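Local coordinates for protein mannan endo-1,4-beta-mannosidase (Bacillus subtilis, PDB 3CBW) that catalyses the random endo-hydrolysis of beta-1,4-mannosidic linkages in mannan, galactomannan and glucomannan, and takes part in glucomannan degradation, at residues S94-L99 with L159-N164; H209-T212 with G216-H219. The protein carries 3 engineered substitutions. One frame throughout, in Å; residues are numbered along the deposited sequence.

Contact 1: residues S94-L99 with L159-N164; sequences SCNGDL and LQELEN
The isobutyl side chain of Leu162 lies across the carboxamide and backbone carbonyl of Asn96, with its CD1 methyl 3.7 Å from Asn96 OD1 and its CD2 methyl 3.6 Å from Asn96 O. This joins two outer helices of the TIM barrel of glycoside hydrolase family 26: helix 96-104 meets the C-terminal part of helix 143-163, and the CA atoms come nearest at the same pair, 6.9 Å apart. Beneath them Leu99 and Leu162 both rest on Ile111 of strand 108-114; their own approach is looser, Leu99 CB to Leu162 CD2 being 4.3 Å.

On the more exposed side the contact turns polar. Glu161 has CG anti to the backbone N (chi1 -175°) and an extended chain beyond it, which carries its carboxylate over to the neighbouring helix. There Asn96 ND2 donates to Glu161 OE1 over 2.9 Å in a nearly straight bond, 169° at the hydrogen. The acceptor lies in the amide plane, yet the donor stands above the carboxylate plane, consistent with the 77° between the two groups. The other amide hydrogen bond of ND2 goes to Gly158 O, and OD1 accepts from the hydroxyl of Tyr77 on strand 72-79, so three bonds fix the rotation of this buried amide. A leucine in place of Asn96 would probably deprive Gly158 O and the Tyr77 hydroxyl of this amide partner and set the Glu161 carboxylate free to turn. The preceding residue is tied to the same strand covalently, through the Cys75-Cys95 disulfide. Asn96 CB lies beside the same carboxylate acceptor, 3.4 Å from Glu161 OE1.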
loop_
_atom_site.group_PDB
_atom_site.type_symbol
_atom_site.label_atom_id
_atom_site.label_comp_id
_atom_site.label_asym_id
_atom_site.label_seq_id
_atom_site.Cartn_x
_atom_site.Cartn_y
_atom_site.Cartn_z
ATOM N N SER A 94 9.566 -0.239 14.599
ATOM C CA SER A 94 9.263 -1.169 15.693
ATOM C C SER A 94 8.040 -2.063 15.452
ATOM O O SER A 94 7.880 -3.064 16.150
ATOM C CB SER A 94 9.134 -0.427 17.025
ATOM O OG SER A 94 8.016 0.433 17.041
ATOM N N CYS A 95 7.188 -1.712 14.488
ATOM C CA CYS A 95 6.052 -2.560 14.120
ATOM C C CYS A 95 6.496 -3.860 13.439
ATOM O O CYS A 95 5.689 -4.764 13.268
ATOM C CB CYS A 95 5.091 -1.801 13.207
ATOM S SG CYS A 95 5.806 -1.308 11.584
ATOM N N ASN A 96 7.770 -3.957 13.060
ATOM C CA ASN A 96 8.281 -5.122 12.331
ATOM C C ASN A 96 7.960 -6.461 12.971
ATOM O O ASN A 96 7.554 -7.386 12.284
ATOM C CB ASN A 96 9.788 -5.033 12.153
ATOM C CG ASN A 96 10.195 -4.219 10.946
ATOM O OD1 ASN A 96 9.368 -3.815 10.136
ATOM N ND2 ASN A 96 11.492 -4.001 10.808
ATOM N N GLY A 97 8.164 -6.585 14.280
ATOM C CA GLY A 97 7.896 -7.853 14.967
ATOM C C GLY A 97 6.487 -8.358 14.687
ATOM O O GLY A 97 6.285 -9.525 14.337
ATOM N N ASP A 98 5.505 -7.470 14.833
ATOM C CA ASP A 98 4.107 -7.801 14.583
ATOM C C ASP A 98 3.838 -8.148 13.122
ATOM O O ASP A 98 3.021 -9.023 12.831
ATOM C CB ASP A 98 3.195 -6.671 15.046
ATOM C CG ASP A 98 3.032 -6.642 16.559
ATOM O OD1 ASP A 98 3.197 -7.694 17.215
ATOM O OD2 ASP A 98 2.735 -5.563 17.098
ATOM N N LEU A 99 4.537 -7.482 12.206
ATOM C CA LEU A 99 4.374 -7.802 10.791
ATOM C C LEU A 99 4.906 -9.198 10.465
ATOM O O LEU A 99 4.277 -9.955 9.725
ATOM C CB LEU A 99 5.066 -6.755 9.935
ATOM C CG LEU A 99 4.584 -5.304 10.031
ATOM C CD1 LEU A 99 5.364 -4.427 9.074
ATOM C CD2 LEU A 99 3.086 -5.160 9.784
ATOM N N LEU A 159 13.273 -2.747 6.647
ATOM C CA LEU A 159 12.824 -3.778 5.706
ATOM C C LEU A 159 13.720 -5.020 5.733
ATOM O O LEU A 159 13.240 -6.159 5.606
ATOM C CB LEU A 159 12.677 -3.223 4.288
ATOM C CG LEU A 159 11.612 -2.129 4.140
ATOM C CD1 LEU A 159 11.671 -1.520 2.760
ATOM C CD2 LEU A 159 10.227 -2.653 4.422
ATOM N N GLN A 160 15.015 -4.813 5.954
ATOM C CA GLN A 160 15.956 -5.923 6.023
ATOM C C GLN A 160 15.589 -6.909 7.126
ATOM O O GLN A 160 15.776 -8.108 6.967
ATOM C CB GLN A 160 17.362 -5.371 6.269
ATOM C CG GLN A 160 18.443 -6.419 6.355
ATOM C CD GLN A 160 18.704 -7.073 5.035
ATOM O OE1 GLN A 160 18.843 -6.398 4.012
ATOM N NE2 GLN A 160 18.787 -8.401 5.039
ATOM N N GLU A 161 15.063 -6.397 8.240
ATOM C CA GLU A 161 14.682 -7.266 9.348
ATOM C C GLU A 161 13.633 -8.296 8.897
ATOM O O GLU A 161 13.700 -9.474 9.243
ATOM C CB GLU A 161 14.170 -6.447 10.529
ATOM C CG GLU A 161 13.893 -7.310 11.738
ATOM C CD GLU A 161 13.375 -6.544 12.933
ATOM O OE1 GLU A 161 13.129 -5.312 12.837
ATOM O OE2 GLU A 161 13.206 -7.208 13.976
ATOM N N LEU A 162 12.675 -7.853 8.089
ATOM C CA LEU A 162 11.642 -8.746 7.566
ATOM C C LEU A 162 12.227 -9.709 6.535
ATOM O O LEU A 162 11.886 -10.894 6.528
ATOM C CB LEU A 162 10.487 -7.931 6.962
ATOM C CG LEU A 162 9.913 -6.845 7.890
ATOM C CD1 LEU A 162 9.013 -5.895 7.126
ATOM C CD2 LEU A 162 9.196 -7.422 9.075
ATOM N N GLU A 163 13.133 -9.219 5.692
ATOM C CA GLU A 163 13.760 -10.059 4.680
ATOM C C GLU A 163 14.541 -11.214 5.303
ATOM O O GLU A 163 14.576 -12.315 4.750
ATOM C CB GLU A 163 14.675 -9.215 3.807
ATOM C CG GLU A 163 15.149 -9.955 2.576
ATOM C CD GLU A 163 16.236 -9.238 1.846
ATOM O OE1 GLU A 163 16.813 -8.291 2.420
ATOM O OE2 GLU A 163 16.491 -9.617 0.686
ATOM N N ASN A 164 15.154 -10.959 6.459
ATOM C CA ASN A 164 15.942 -11.981 7.166
ATOM C C ASN A 164 15.114 -13.178 7.613
ATOM O O ASN A 164 15.661 -14.265 7.846
ATOM C CB ASN A 164 16.656 -11.368 8.371
ATOM C CG ASN A 164 17.797 -10.449 7.969
ATOM O OD1 ASN A 164 18.256 -10.475 6.833
ATOM N ND2 ASN A 164 18.270 -9.642 8.913
#

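Contact 2: residues H209-T212 with G216-H219; sequences HYMT and GLDH
A glycine-terminated helix end, where helix 194-214 hands over to strand 220-224 of the barrel, brings residues 209-212 and 216-219 together. Gly216 is the first residue to leave helical geometry, and its positive phi of 62°, a value that favours glycine, turns the chain back. Leu217 N then donates to Met211 O at 2.9 Å and 161°. That bond reaches six residues back, one more than the closing bond of a Schellman motif, in keeping with the wider pi-type turn at 210-212; Leu217 N to Thr212 O is 3.8 Å. Thr212 O receives a CA-H...O contact from Gly216 CA at 3.1 Å, and a water lies between it and Asp218 OD1.

Beside the backbone bond, Leu217 and Met211 run side by side in the same direction. Met211, bent at chi2 (-54°), offers SD to Leu217 CD1 at 3.7 Å and continues onto Leu220 and Trp222. Another water donates to both Thr212 OG1, 2.7 Å away, and Leu217 O, 2.8 Å away, while the hydroxyl is also hydrogen-bonded to Tyr208 O. The widened last turn is thus met by the returning backbone and by water, with a thioether-methyl contact on its apolar side.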
loop_
_atom_site.group_PDB
_atom_site.type_symbol
_atom_site.label_atom_id
_atom_site.label_comp_id
_atom_site.label_asym_id
_atom_site.label_seq_id
_atom_site.Cartn_x
_atom_site.Cartn_y
_atom_site.Cartn_z
ATOM N N HIS A 209 15.302 1.671 -7.016
ATOM C CA HIS A 209 16.715 1.315 -7.151
ATOM C C HIS A 209 17.442 1.319 -5.827
ATOM O O HIS A 209 18.302 0.462 -5.604
ATOM C CB HIS A 209 17.404 2.217 -8.170
ATOM C CG HIS A 209 16.937 1.969 -9.560
ATOM N ND1 HIS A 209 16.569 2.979 -10.424
ATOM C CD2 HIS A 209 16.744 0.809 -10.226
ATOM C CE1 HIS A 209 16.181 2.448 -11.569
ATOM N NE2 HIS A 209 16.278 1.133 -11.476
ATOM N N TYR A 210 17.097 2.236 -4.933
ATOM C CA TYR A 210 17.719 2.243 -3.623
ATOM C C TYR A 210 17.392 0.942 -2.894
ATOM O O TYR A 210 18.276 0.276 -2.346
ATOM C CB TYR A 210 17.234 3.441 -2.806
ATOM C CG TYR A 210 18.039 3.672 -1.553
ATOM C CD1 TYR A 210 19.077 4.601 -1.549
ATOM C CD2 TYR A 210 17.775 2.970 -0.374
ATOM C CE1 TYR A 210 19.835 4.833 -0.417
ATOM C CE2 TYR A 210 18.538 3.193 0.784
ATOM C CZ TYR A 210 19.573 4.133 0.743
ATOM O OH TYR A 210 20.352 4.401 1.849
ATOM N N MET A 211 16.111 0.576 -2.860
ATOM C CA MET A 211 15.705 -0.606 -2.104
ATOM C C MET A 211 16.193 -1.896 -2.750
ATOM O O MET A 211 16.672 -2.791 -2.067
ATOM C CB MET A 211 14.183 -0.643 -1.945
ATOM C CG MET A 211 13.602 0.499 -1.101
ATOM S SD MET A 211 14.329 0.737 0.613
ATOM C CE MET A 211 13.780 2.480 0.891
ATOM N N THR A 212 16.050 -1.995 -4.065
ATOM C CA THR A 212 16.316 -3.238 -4.777
ATOM C C THR A 212 17.811 -3.432 -5.023
ATOM O O THR A 212 18.355 -4.503 -4.749
ATOM C CB THR A 212 15.528 -3.262 -6.101
ATOM O OG1 THR A 212 14.142 -3.040 -5.815
ATOM C CG2 THR A 212 15.693 -4.578 -6.825
ATOM N N GLY A 216 19.571 -4.372 -1.837
ATOM C CA GLY A 216 19.378 -5.798 -2.105
ATOM C C GLY A 216 18.112 -6.398 -1.520
ATOM O O GLY A 216 18.062 -7.588 -1.209
ATOM N N LEU A 217 17.063 -5.589 -1.388
ATOM C CA LEU A 217 15.843 -6.052 -0.723
ATOM C C LEU A 217 14.981 -6.898 -1.661
ATOM O O LEU A 217 14.382 -6.382 -2.600
ATOM C CB LEU A 217 15.069 -4.879 -0.120
ATOM C CG LEU A 217 15.833 -4.108 0.965
ATOM C CD1 LEU A 217 15.131 -2.816 1.295
ATOM C CD2 LEU A 217 16.043 -4.905 2.250
ATOM N N ASP A 218 14.935 -8.203 -1.394
ATOM C CA ASP A 218 14.402 -9.198 -2.332
ATOM C C ASP A 218 13.052 -9.789 -1.912
ATOM O O ASP A 218 12.596 -10.760 -2.507
ATOM C CB ASP A 218 15.456 -10.304 -2.569
ATOM C CG ASP A 218 16.671 -9.808 -3.327
ATOM O OD1 ASP A 218 16.538 -8.850 -4.112
ATOM O OD2 ASP A 218 17.758 -10.400 -3.128
ATOM N N HIS A 219 12.399 -9.153 -0.946
ATOM C CA HIS A 219 11.137 -9.629 -0.389
ATOM C C HIS A 219 10.010 -8.621 -0.628
ATOM O O HIS A 219 8.944 -8.754 -0.041
ATOM C CB HIS A 219 11.307 -9.895 1.107
ATOM C CG HIS A 219 11.623 -8.667 1.904
ATOM N ND1 HIS A 219 12.502 -7.696 1.460
ATOM C CD2 HIS A 219 11.146 -8.232 3.096
ATOM C CE1 HIS A 219 12.562 -6.725 2.359
ATOM N NE2 HIS A 219 11.754 -7.029 3.361
HETATM O O HOH W 1 12.789 -4.785 -4.211
HETATM O O HOH W 2 18.311 -7.116 -5.301
#

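How the contacts relate
Following the chain from the N terminus, contact 1 closes first, drawing helix 96-104 against the end of helix 143-163 across 59 intervening residues that include strand 108-114 and helix 131-138. Strand 169-172 and helix 194-214 come next, and contact 2 then closes a short turn with three residues between its segments. The two are in series, neither nested nor crossing, with centres about 15 Å apart. They meet in space through the end of helix 143-163: Glu163 OE2 lies 3.0 Å from Asp218 N, a probable hydrogen bond, and Leu159 O takes a weak one from His219 NE2. That helix therefore touches both its neighbour 96-104 and the loop entering strand 220-224.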